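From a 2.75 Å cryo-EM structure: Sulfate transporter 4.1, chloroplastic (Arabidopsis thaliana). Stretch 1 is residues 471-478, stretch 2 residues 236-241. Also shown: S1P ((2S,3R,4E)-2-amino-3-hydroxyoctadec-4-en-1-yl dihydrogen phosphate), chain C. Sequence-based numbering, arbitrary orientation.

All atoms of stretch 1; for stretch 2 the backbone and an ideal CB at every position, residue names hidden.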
# COMPACT_ATOMS: atom_id res chain seq x y z
N ILE A 471 14.05 4.83 -14.38
CA ILE A 471 14.04 3.39 -14.13
C ILE A 471 13.31 2.66 -15.24
O ILE A 471 13.75 1.59 -15.69
CB ILE A 471 13.44 3.10 -12.74
CG1 ILE A 471 14.48 3.39 -11.66
CG2 ILE A 471 12.96 1.67 -12.65
CD1 ILE A 471 13.97 3.20 -10.26
N THR A 472 12.19 3.20 -15.72
CA THR A 472 11.50 2.57 -16.84
C THR A 472 12.34 2.61 -18.10
O THR A 472 12.29 1.68 -18.91
CB THR A 472 10.14 3.24 -17.06
OG1 THR A 472 9.42 3.27 -15.83
CG2 THR A 472 9.34 2.48 -18.09
N LEU A 473 13.12 3.67 -18.29
CA LEU A 473 13.96 3.78 -19.48
C LEU A 473 15.09 2.75 -19.45
O LEU A 473 15.30 2.03 -20.43
CB LEU A 473 14.53 5.19 -19.58
CG LEU A 473 14.78 5.76 -20.97
CD1 LEU A 473 13.46 5.96 -21.70
CD2 LEU A 473 15.54 7.07 -20.87
N PHE A 474 15.81 2.65 -18.33
CA PHE A 474 17.00 1.81 -18.27
C PHE A 474 16.69 0.38 -17.88
O PHE A 474 17.32 -0.55 -18.38
CB PHE A 474 18.01 2.42 -17.31
CG PHE A 474 18.73 3.61 -17.86
CD1 PHE A 474 19.77 3.44 -18.76
CD2 PHE A 474 18.36 4.89 -17.50
CE1 PHE A 474 20.43 4.53 -19.29
CE2 PHE A 474 19.02 5.98 -18.02
CZ PHE A 474 20.05 5.80 -18.91
N PHE A 475 15.73 0.18 -16.99
CA PHE A 475 15.29 -1.15 -16.60
C PHE A 475 13.99 -1.47 -17.34
O PHE A 475 13.55 -0.73 -18.21
CB PHE A 475 15.15 -1.23 -15.08
CG PHE A 475 16.41 -0.87 -14.34
CD1 PHE A 475 17.38 -1.83 -14.09
CD2 PHE A 475 16.63 0.42 -13.92
CE1 PHE A 475 18.54 -1.49 -13.42
CE2 PHE A 475 17.79 0.76 -13.25
CZ PHE A 475 18.74 -0.20 -13.00
N GLY A 476 13.38 -2.59 -16.99
CA GLY A 476 12.20 -3.03 -17.71
C GLY A 476 10.99 -2.16 -17.44
O GLY A 476 10.97 -1.29 -16.56
N ILE A 477 9.95 -2.39 -18.24
CA ILE A 477 8.66 -1.76 -17.98
C ILE A 477 8.09 -2.23 -16.65
O ILE A 477 7.56 -1.43 -15.87
CB ILE A 477 7.68 -2.05 -19.14
CG1 ILE A 477 7.98 -1.14 -20.33
CG2 ILE A 477 6.25 -1.88 -18.69
CD1 ILE A 477 7.40 -1.66 -21.63
N GLU A 478 8.19 -3.53 -16.38
CA GLU A 478 7.64 -4.08 -15.15
C GLU A 478 8.36 -3.53 -13.92
O GLU A 478 7.73 -3.23 -12.91
CB GLU A 478 7.71 -5.61 -15.18
CG GLU A 478 6.92 -6.21 -16.34
CD GLU A 478 7.33 -7.63 -16.64
OE1 GLU A 478 8.33 -8.10 -16.05
OE2 GLU A 478 6.64 -8.29 -17.45
N UNK A 236 14.12 -5.53 -27.20
CA UNK A 236 14.15 -5.37 -25.75
C UNK A 236 13.39 -4.10 -25.38
O UNK A 236 13.13 -3.24 -26.22
CB UNK A 236 15.59 -5.32 -25.23
N UNK A 237 13.04 -4.02 -24.10
CA UNK A 237 12.35 -2.87 -23.54
C UNK A 237 13.28 -1.91 -22.81
O UNK A 237 12.81 -1.00 -22.13
CB UNK A 237 11.25 -3.34 -22.58
N UNK A 238 14.59 -2.11 -22.93
CA UNK A 238 15.58 -1.26 -22.28
C UNK A 238 16.39 -0.52 -23.34
O UNK A 238 16.63 -1.03 -24.43
CB UNK A 238 16.50 -2.08 -21.38
N UNK A 239 16.81 0.70 -23.00
CA UNK A 239 17.47 1.56 -23.97
C UNK A 239 18.85 1.04 -24.32
O UNK A 239 19.28 1.09 -25.48
CB UNK A 239 17.57 2.99 -23.43
N UNK A 240 19.59 0.55 -23.32
CA UNK A 240 20.98 0.16 -23.55
C UNK A 240 21.11 -0.98 -24.56
O UNK A 240 21.90 -0.85 -25.50
CB UNK A 240 21.63 -0.25 -22.23
N UNK A 241 20.38 -2.10 -24.43
CA UNK A 241 20.47 -3.13 -25.48
C UNK A 241 20.02 -2.64 -26.85
O UNK A 241 20.60 -3.05 -27.86
CB UNK A 241 19.63 -4.35 -25.09
C1 S1P C . 8.22 -8.16 -12.12
O1 S1P C . 9.06 -8.89 -13.03
C2 S1P C . 6.85 -8.79 -12.16
N2 S1P C . 6.65 -9.62 -13.36
C3 S1P C . 5.73 -7.76 -11.97
O3 S1P C . 4.89 -8.32 -10.96
C4 S1P C . 4.94 -7.50 -13.22
C5 S1P C . 3.94 -6.64 -13.34
C6 S1P C . 3.32 -5.72 -12.34
C7 S1P C . 1.79 -5.71 -12.34
C8 S1P C . 1.19 -4.56 -11.56
C9 S1P C . -0.32 -4.45 -11.63
C10 S1P C . -0.89 -3.22 -10.95
C11 S1P C . -1.44 -2.16 -11.89
C12 S1P C . -0.98 -0.76 -11.57
C13 S1P C . -1.14 0.24 -12.68
C14 S1P C . 0.17 0.66 -13.30
C15 S1P C . 0.35 2.15 -13.46
C16 S1P C . 1.69 2.56 -14.04
C17 S1P C . 2.58 3.40 -13.16
P22 S1P C . 10.60 -8.61 -12.89
O23 S1P C . 11.17 -8.42 -14.29
O24 S1P C . 10.69 -7.32 -12.11
O25 S1P C . 11.22 -9.73 -12.16

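Stretch 1 offers the end of a helix, a break at Phe475 and Gly476, and the start of a second helix, so the face it presents mixes carbonyl oxygens with apolar side chains.

Position 236 is extended, at phi/psi -159/163, and its ideal CB finds no atom of stretch 1 within 5.5 Å. The contact sets no rule here. The deposited residue is Ser236, whose OG is hydrogen-bonded to a residue flanking one of the stretches.

At position 237 the CA-to-CB bond points toward stretch 1. The ideal CB lies 4.3 Å from Ile477 CD1 and 5.0 Å from Gly476 CA, so a short side chain fits most readily: alanine, serine, perhaps threonine or cysteine. Ser237 is deposited. Its t rotamer carries OG to 3.3 Å from Ile477 CD1, a close packing contact with a methyl group that can neither donate nor accept a hydrogen bond.

Position 238 comes right before a helix, with extended angles of -114/147, and its CB points sideways. That ideal CB is 3.5 Å from Phe474 O and 4.5 Å from Phe475 O, beside carbonyls left at a helix end. Serine, threonine, aspartate or asparagine would suit the N-cap role, while a long flexible or basic chain could run along the carbonyl-lined turn. The answer is Lys238, which takes the second course. Its chain, straight through chi2 and chi3 and turned at chi4 (p), follows the break between the helices, with CG 4.0 Å from Phe475 C and CE 4.0 Å from Gly476 N. No hydrogen bond or salt bridge to stretch 1 results, so the contribution is packing by the methylenes.

Position 239 opens the helix, and its backbone does the polar work: its N donates to Leu473 O at 3.3 Å, with an angle of 150° at the hydrogen. The CB points toward stretch 1, 3.9 Å from Leu473 O and 5.2 Å from Phe474 CD1. An apolar chain suits this site beside Leu473; valine, leucine, isoleucine or methionine are all plausible. Ile239 is deposited, and its CG1 packs against Leu473 CG at 3.4 Å, beside the backbone hydrogen bond.

At position 240 the CB points sideways, 5.4 Å from Phe474 CD1. A modest apolar residue could reach the ring, though space allows others. Val240 does so with CG2, which sits 4.0 Å from Phe474 CD1, at the ring's edge and near its plane.

Position 241 has nothing of stretch 1 within 5.5 Å of its ideal CB, and its phi of -62° admits proline in the helix's first turn. Pro241 is deposited and makes no contact with stretch 1.

Stretch 2, residues 236-241: SSKIVP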
# COMPACT_ATOMS: atom_id res chain seq x y z
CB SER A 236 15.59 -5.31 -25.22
OG SER A 236 16.20 -6.59 -25.28
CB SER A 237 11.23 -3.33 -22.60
OG SER A 237 10.62 -2.23 -21.96
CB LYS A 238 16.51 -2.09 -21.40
CG LYS A 238 15.80 -3.06 -20.48
CD LYS A 238 16.79 -3.96 -19.76
CE LYS A 238 16.08 -4.94 -18.85
NZ LYS A 238 15.28 -5.93 -19.63
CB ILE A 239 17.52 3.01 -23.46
CG1 ILE A 239 16.11 3.52 -23.20
CG2 ILE A 239 18.23 3.91 -24.45
CD1 ILE A 239 15.20 3.43 -24.39
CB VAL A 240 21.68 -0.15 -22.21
CG1 VAL A 240 23.08 -0.66 -22.45
CG2 VAL A 240 21.69 1.08 -21.32
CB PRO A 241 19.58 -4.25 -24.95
CG PRO A 241 18.69 -3.61 -23.97
CD PRO A 241 19.51 -2.54 -23.33
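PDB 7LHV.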